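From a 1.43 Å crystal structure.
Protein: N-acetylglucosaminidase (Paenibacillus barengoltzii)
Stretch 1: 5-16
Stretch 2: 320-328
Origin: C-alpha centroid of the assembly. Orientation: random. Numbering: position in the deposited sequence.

Stretch 1 5-16: YVVAGYVSDRHL
Stretch 2 (320-328) GVMFWEYGC

Strands 6-12 and 320-324 run parallel, 14° apart, with a closest axial approach of 4.7 Å. The register pairs Val-6 with Gly-320, Val-7 with Val-321, Ala-8 with Met-322 and Gly-9 with Phe-323.

Gly-320 has phi/psi 156/-156, which by itself calls for glycine. An ideal CB would also lie 2.2 Å from Val-6 O.

Val-321 (chi1 t) is bonded through both backbone polar atoms. Its N donates to Val-6 O (2.9 Å), and its O accepts from Ala-8 N (3.0 Å). Its side chain shares a face with Val-7 (t).

Met-322 (chi p, p, t) lies on the other face, with its CB 3.8 Å from Ala-8 CB. Its SD is 3.8 Å from Tyr-10 CE2, at the ring edge.

Phe-323 N donates to Ala-8 O (2.9 Å), and Phe-323 O accepts from Tyr-10 N (2.9 Å). With chi1 p and chi2 85°, the ring folds over Gly-9, whose CA lies 3.6 Å from the ring centroid. An ideal CB on Gly-9 would come 2.5 Å from Phe-323 CZ, a clash.

Trp-324 (t, chi2 -84°) brings CE3 to 3.5 Å from Tyr-10 CB. Tyr-10 is m, with chi2 -87°. The ring planes meet at 49°.

A cis peptide precedes Glu-325 (phi/psi -143/159; chi1 t, chi2 -91°, chi3 -18°). Its OE2 accepts from Ser-12 N and His-15 ND1, both at 2.9 Å. The carboxylate thus joins the strand end to the following 3-10 segment. His-15 is m, chi2 150°. Glu-325 OE1 accepts from Gly-327 N (2.9 Å).

Tyr-326 (t, chi2 89°) starts a 3-10 segment at phi/psi -49/-47. Its N donates to Tyr-10 O (2.9 Å), continuing the backbone pairing past the bridges. Its CB packs 3.8 Å from Val-11 CG2 (chi1 t).

An ideal CB on Gly-327 would clash with His-15 CE1 at 2.3 Å.

Cys-328 (m) does not touch stretch 1.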

ATOM      1  N   TYR A   5     -14.004 -25.380  14.645  1.00 23.71           N
ATOM      2  CA  TYR A   5     -13.176 -24.297  14.143  1.00 21.15           C
ATOM      3  C   TYR A   5     -12.215 -23.856  15.235  1.00 19.32           C
ATOM      4  O   TYR A   5     -12.466 -24.046  16.427  1.00 19.31           O
ATOM      5  CB  TYR A   5     -14.038 -23.109  13.693  1.00 18.78           C
ATOM      6  CG  TYR A   5     -14.948 -23.427  12.527  1.00 18.70           C
ATOM      7  CD1 TYR A   5     -14.476 -23.384  11.222  1.00 19.25           C
ATOM      8  CD2 TYR A   5     -16.282 -23.765  12.734  1.00 23.23           C
ATOM      9  CE1 TYR A   5     -15.305 -23.672  10.148  1.00 22.45           C
ATOM     10  CE2 TYR A   5     -17.119 -24.055  11.670  1.00 23.78           C
ATOM     11  CZ  TYR A   5     -16.626 -24.010  10.383  1.00 23.87           C
ATOM     12  OH  TYR A   5     -17.452 -24.299   9.321  1.00 25.49           O
ATOM     13  N   VAL A   6     -11.101 -23.263  14.803  1.00 16.20           N
ATOM     14  CA  VAL A   6     -10.158 -22.651  15.733  1.00 17.22           C
ATOM     15  C   VAL A   6     -10.776 -21.380  16.296  1.00 15.40           C
ATOM     16  O   VAL A   6     -11.272 -20.529  15.547  1.00 15.51           O
ATOM     17  CB  VAL A   6      -8.831 -22.338  15.020  1.00 14.50           C
ATOM     18  CG1 VAL A   6      -7.947 -21.455  15.893  1.00 14.49           C
ATOM     19  CG2 VAL A   6      -8.102 -23.613  14.638  1.00 15.56           C
ATOM     20  N   VAL A   7     -10.776 -21.256  17.619  1.00 14.39           N
ATOM     21  CA  VAL A   7     -11.079 -20.006  18.311  1.00 14.27           C
ATOM     22  C   VAL A   7      -9.862 -19.721  19.184  1.00 18.64           C
ATOM     23  O   VAL A   7      -9.726 -20.269  20.288  1.00 15.50           O
ATOM     24  CB  VAL A   7     -12.369 -20.085  19.135  1.00 19.46           C
ATOM     25  CG1 VAL A   7     -12.633 -18.759  19.845  1.00 19.51           C
ATOM     26  CG2 VAL A   7     -13.556 -20.475  18.249  1.00 17.53           C
ATOM     27  N   ALA A   8      -8.951 -18.889  18.690  1.00 15.87           N
ATOM     28  CA  ALA A   8      -7.640 -18.720  19.302  1.00 17.01           C
ATOM     29  C   ALA A   8      -7.502 -17.305  19.841  1.00 18.60           C
ATOM     30  O   ALA A   8      -7.724 -16.333  19.117  1.00 17.75           O
ATOM     31  CB  ALA A   8      -6.529 -19.024  18.299  1.00 17.55           C
ATOM     32  N   GLY A   9      -7.158 -17.192  21.108  1.00 13.38           N
ATOM     33  CA  GLY A   9      -7.008 -15.885  21.710  1.00 11.86           C
ATOM     34  C   GLY A   9      -5.582 -15.602  22.137  1.00 12.45           C
ATOM     35  O   GLY A   9      -4.962 -16.423  22.824  1.00 12.41           O
ATOM     36  N   TYR A  10      -5.047 -14.453  21.735  1.00 12.45           N
ATOM     37  CA  TYR A  10      -3.826 -13.958  22.353  1.00 11.66           C
ATOM     38  C   TYR A  10      -4.129 -13.477  23.764  1.00 11.94           C
ATOM     39  O   TYR A  10      -5.090 -12.730  23.987  1.00 14.20           O
ATOM     40  CB  TYR A  10      -3.212 -12.833  21.515  1.00 11.93           C
ATOM     41  CG  TYR A  10      -2.405 -13.370  20.353  1.00 12.36           C
ATOM     42  CD1 TYR A  10      -1.059 -13.695  20.503  1.00 11.91           C
ATOM     43  CD2 TYR A  10      -3.005 -13.597  19.122  1.00 15.55           C
ATOM     44  CE1 TYR A  10      -0.325 -14.225  19.439  1.00 14.02           C
ATOM     45  CE2 TYR A  10      -2.288 -14.116  18.057  1.00 17.33           C
ATOM     46  CZ  TYR A  10      -0.946 -14.428  18.224  1.00 16.45           C
ATOM     47  OH  TYR A  10      -0.245 -14.958  17.151  1.00 19.92           O
ATOM     48  N   VAL A  11      -3.353 -13.967  24.726  1.00 10.72           N
ATOM     49  CA  VAL A  11      -3.468 -13.558  26.120  1.00 12.25           C
ATOM     50  C   VAL A  11      -2.076 -13.185  26.599  1.00 13.61           C
ATOM     51  O   VAL A  11      -1.167 -14.022  26.577  1.00 12.96           O
ATOM     52  CB  VAL A  11      -4.035 -14.686  26.995  1.00 15.64           C
ATOM     53  CG1 VAL A  11      -4.244 -14.177  28.423  1.00 15.60           C
ATOM     54  CG2 VAL A  11      -5.329 -15.224  26.399  1.00 16.60           C
ATOM     55  N   SER A  12      -1.902 -11.937  27.029  1.00 14.19           N
ATOM     56  CA  SER A  12      -0.631 -11.565  27.638  1.00 14.74           C
ATOM     57  C   SER A  12      -0.400 -12.383  28.906  1.00 15.19           C
ATOM     58  O   SER A  12      -1.343 -12.793  29.586  1.00 16.31           O
ATOM     59  CB  SER A  12      -0.608 -10.074  27.965  1.00 21.14           C
ATOM     60  OG  SER A  12      -1.383  -9.799  29.112  1.00 23.90           O
ATOM     61  N   ASP A  13       0.874 -12.660  29.203  1.00 14.29           N
ATOM     62  CA  ASP A  13       1.195 -13.394  30.425  1.00 15.33           C
ATOM     63  C   ASP A  13       0.572 -12.720  31.642  1.00 18.16           C
ATOM     64  O   ASP A  13       0.088 -13.391  32.562  1.00 18.12           O
ATOM     65  CB  ASP A  13       2.717 -13.505  30.572  1.00 17.31           C
ATOM     66  CG  ASP A  13       3.153 -13.910  31.974  1.00 21.94           C
ATOM     67  OD1 ASP A  13       2.825 -15.032  32.412  1.00 28.58           O
ATOM     68  OD2 ASP A  13       3.832 -13.098  32.638  1.00 26.08           O
ATOM     69  N   ARG A  14       0.542 -11.387  31.635  1.00 18.53           N
ATOM     70  CA  ARG A  14      -0.019 -10.630  32.749  1.00 20.55           C
ATOM     71  C   ARG A  14      -1.513 -10.892  32.926  1.00 21.08           C
ATOM     72  O   ARG A  14      -2.036 -10.763  34.042  1.00 23.14           O
ATOM     73  CB  ARG A  14       0.258  -9.147  32.510  1.00 21.24           C
ATOM     74  CG  ARG A  14      -0.387  -8.175  33.475  1.00 29.37           C
ATOM     75  CD  ARG A  14       0.021  -6.751  33.115  1.00 28.56           C
ATOM     76  NE  ARG A  14       1.469  -6.632  32.953  1.00 33.14           N
ATOM     77  CZ  ARG A  14       2.335  -6.591  33.962  1.00 32.17           C
ATOM     78  NH1 ARG A  14       1.907  -6.661  35.217  1.00 32.66           N
ATOM     79  NH2 ARG A  14       3.634  -6.488  33.714  1.00 34.85           N
ATOM     80  N   HIS A  15      -2.212 -11.284  31.861  1.00 18.72           N
ATOM     81  CA  HIS A  15      -3.656 -11.494  31.917  1.00 18.93           C
ATOM     82  C   HIS A  15      -4.060 -12.944  32.153  1.00 20.45           C
ATOM     83  O   HIS A  15      -5.254 -13.218  32.299  1.00 20.51           O
ATOM     84  CB  HIS A  15      -4.334 -10.973  30.644  1.00 20.24           C
ATOM     85  CG  HIS A  15      -4.221  -9.492  30.467  1.00 20.65           C
ATOM     86  ND1 HIS A  15      -4.182  -8.891  29.228  1.00 20.26           N
ATOM     87  CD2 HIS A  15      -4.130  -8.492  31.375  1.00 24.50           C
ATOM     88  CE1 HIS A  15      -4.072  -7.583  29.380  1.00 24.88           C
ATOM     89  NE2 HIS A  15      -4.038  -7.315  30.673  1.00 25.21           N
ATOM     90  N   LEU A  16      -3.109 -13.874  32.185  1.00 19.28           N
ATOM     91  CA  LEU A  16      -3.439 -15.278  32.434  1.00 17.24           C
ATOM     92  C   LEU A  16      -4.295 -15.501  33.676  1.00 20.35           C
ATOM     93  O   LEU A  16      -5.259 -16.279  33.594  1.00 20.49           O
ATOM     94  CB  LEU A  16      -2.165 -16.133  32.445  1.00 19.29           C
ATOM     95  CG  LEU A  16      -1.491 -16.355  31.086  1.00 16.29           C
ATOM     96  CD1 LEU A  16      -0.088 -16.938  31.291  1.00 15.59           C
ATOM     97  CD2 LEU A  16      -2.342 -17.245  30.182  1.00 19.30           C
ATOM     98  N   GLY A 320     -10.454 -21.025  11.100  1.00 12.95           N
ATOM     99  CA  GLY A 320     -11.046 -20.371  12.254  1.00 12.40           C
ATOM    100  C   GLY A 320     -10.560 -18.934  12.370  1.00 11.56           C
ATOM    101  O   GLY A 320     -10.165 -18.321  11.383  1.00 13.05           O
ATOM    102  N   VAL A 321     -10.628 -18.419  13.598  1.00 11.79           N
ATOM    103  CA  VAL A 321     -10.375 -17.009  13.892  1.00 14.70           C
ATOM    104  C   VAL A 321      -9.495 -16.913  15.128  1.00 14.20           C
ATOM    105  O   VAL A 321      -9.654 -17.688  16.078  1.00 13.44           O
ATOM    106  CB  VAL A 321     -11.691 -16.234  14.125  1.00 12.88           C
ATOM    107  CG1 VAL A 321     -11.402 -14.748  14.420  1.00 15.62           C
ATOM    108  CG2 VAL A 321     -12.633 -16.391  12.938  1.00 14.18           C
ATOM    109  N   MET A 322      -8.570 -15.952  15.117  1.00 14.09           N
ATOM    110  CA  MET A 322      -7.820 -15.576  16.303  1.00 12.69           C
ATOM    111  C   MET A 322      -8.056 -14.102  16.609  1.00 13.82           C
ATOM    112  O   MET A 322      -8.487 -13.329  15.744  1.00 15.16           O
ATOM    113  CB  MET A 322      -6.321 -15.879  16.154  1.00 13.81           C
ATOM    114  CG  MET A 322      -5.643 -15.112  15.044  1.00 17.37           C
ATOM    115  SD  MET A 322      -5.131 -13.477  15.596  1.00 17.14           S
ATOM    116  CE  MET A 322      -3.992 -13.070  14.266  1.00 15.14           C
ATOM    117  N   PHE A 323      -7.765 -13.704  17.845  1.00 12.01           N
ATOM    118  CA  PHE A 323      -7.954 -12.311  18.227  1.00 12.35           C
ATOM    119  C   PHE A 323      -6.803 -11.778  19.069  1.00 11.61           C
ATOM    120  O   PHE A 323      -6.164 -12.508  19.834  1.00 11.09           O
ATOM    121  CB  PHE A 323      -9.298 -12.078  18.933  1.00 11.95           C
ATOM    122  CG  PHE A 323      -9.445 -12.791  20.251  1.00 12.25           C
ATOM    123  CD1 PHE A 323      -8.965 -12.224  21.426  1.00 12.10           C
ATOM    124  CD2 PHE A 323     -10.111 -14.006  20.323  1.00 15.06           C
ATOM    125  CE1 PHE A 323      -9.123 -12.878  22.649  1.00 13.23           C
ATOM    126  CE2 PHE A 323     -10.280 -14.654  21.536  1.00 14.33           C
ATOM    127  CZ  PHE A 323      -9.789 -14.088  22.698  1.00 14.59           C
ATOM    128  N   TRP A 324      -6.551 -10.484  18.907  1.00 11.77           N
ATOM    129  CA  TRP A 324      -5.662  -9.709  19.767  1.00 11.36           C
ATOM    130  C   TRP A 324      -6.516  -8.622  20.398  1.00 12.29           C
ATOM    131  O   TRP A 324      -7.126  -7.832  19.667  1.00 12.01           O
ATOM    132  CB  TRP A 324      -4.550  -9.037  18.947  1.00 12.56           C
ATOM    133  CG  TRP A 324      -3.660  -8.214  19.838  1.00 12.32           C
ATOM    134  CD1 TRP A 324      -3.867  -6.928  20.260  1.00 13.53           C
ATOM    135  CD2 TRP A 324      -2.470  -8.661  20.489  1.00 11.39           C
ATOM    136  NE1 TRP A 324      -2.858  -6.544  21.106  1.00 14.96           N
ATOM    137  CE2 TRP A 324      -1.990  -7.592  21.269  1.00 12.85           C
ATOM    138  CE3 TRP A 324      -1.760  -9.861  20.478  1.00 13.45           C
ATOM    139  CZ2 TRP A 324      -0.830  -7.688  22.030  1.00 18.39           C
ATOM    140  CZ3 TRP A 324      -0.611  -9.954  21.228  1.00 14.21           C
ATOM    141  CH2 TRP A 324      -0.159  -8.874  22.001  1.00 14.52           C
ATOM    142  N   GLU A 325      -6.583  -8.559  21.734  1.00 13.30           N
ATOM    143  CA  GLU A 325      -5.996  -9.468  22.722  1.00 13.55           C
ATOM    144  C   GLU A 325      -7.026  -9.563  23.866  1.00 17.03           C
ATOM    145  O   GLU A 325      -7.856  -8.665  24.027  1.00 16.50           O
ATOM    146  CB  GLU A 325      -4.671  -8.885  23.231  1.00 15.30           C
ATOM    147  CG  GLU A 325      -3.936  -9.722  24.291  1.00 15.61           C
ATOM    148  CD  GLU A 325      -4.335  -9.342  25.710  1.00 18.43           C
ATOM    149  OE1 GLU A 325      -4.892  -8.241  25.895  1.00 20.32           O
ATOM    150  OE2 GLU A 325      -4.105 -10.138  26.651  1.00 17.70           O
ATOM    151  N   TYR A 326      -6.952 -10.636  24.664  1.00 15.77           N
ATOM    152  CA  TYR A 326      -7.980 -10.953  25.662  1.00 16.81           C
ATOM    153  C   TYR A 326      -8.349  -9.763  26.552  1.00 16.80           C
ATOM    154  O   TYR A 326      -9.537  -9.493  26.783  1.00 19.27           O
ATOM    155  CB  TYR A 326      -7.487 -12.129  26.504  1.00 17.50           C
ATOM    156  CG  TYR A 326      -8.278 -12.414  27.761  1.00 22.55           C
ATOM    157  CD1 TYR A 326      -9.366 -13.269  27.744  1.00 27.88           C
ATOM    158  CD2 TYR A 326      -7.907 -11.848  28.971  1.00 23.55           C
ATOM    159  CE1 TYR A 326     -10.079 -13.539  28.910  1.00 25.17           C
ATOM    160  CE2 TYR A 326      -8.606 -12.107  30.128  1.00 27.72           C
ATOM    161  CZ  TYR A 326      -9.688 -12.951  30.091  1.00 27.32           C
ATOM    162  OH  TYR A 326     -10.374 -13.202  31.258  1.00 34.52           O
ATOM    163  N   GLY A 327      -7.355  -9.057  27.078  1.00 15.83           N
ATOM    164  CA  GLY A 327      -7.581  -7.967  28.012  1.00 17.14           C
ATOM    165  C   GLY A 327      -8.139  -6.689  27.428  1.00 19.68           C
ATOM    166  O   GLY A 327      -8.470  -5.764  28.177  1.00 18.82           O
ATOM    167  N   CYS A 328      -8.256  -6.605  26.107  1.00 16.96           N
ATOM    168  CA  CYS A 328      -8.734  -5.395  25.456  1.00 16.42           C
ATOM    169  C   CYS A 328     -10.246  -5.247  25.495  1.00 17.56           C
ATOM    170  O   CYS A 328     -10.754  -4.180  25.121  1.00 16.13           O
ATOM    171  CB  CYS A 328      -8.294  -5.374  23.993  1.00 15.74           C
ATOM    172  SG  CYS A 328      -6.519  -5.350  23.775  1.00 19.10           S
TER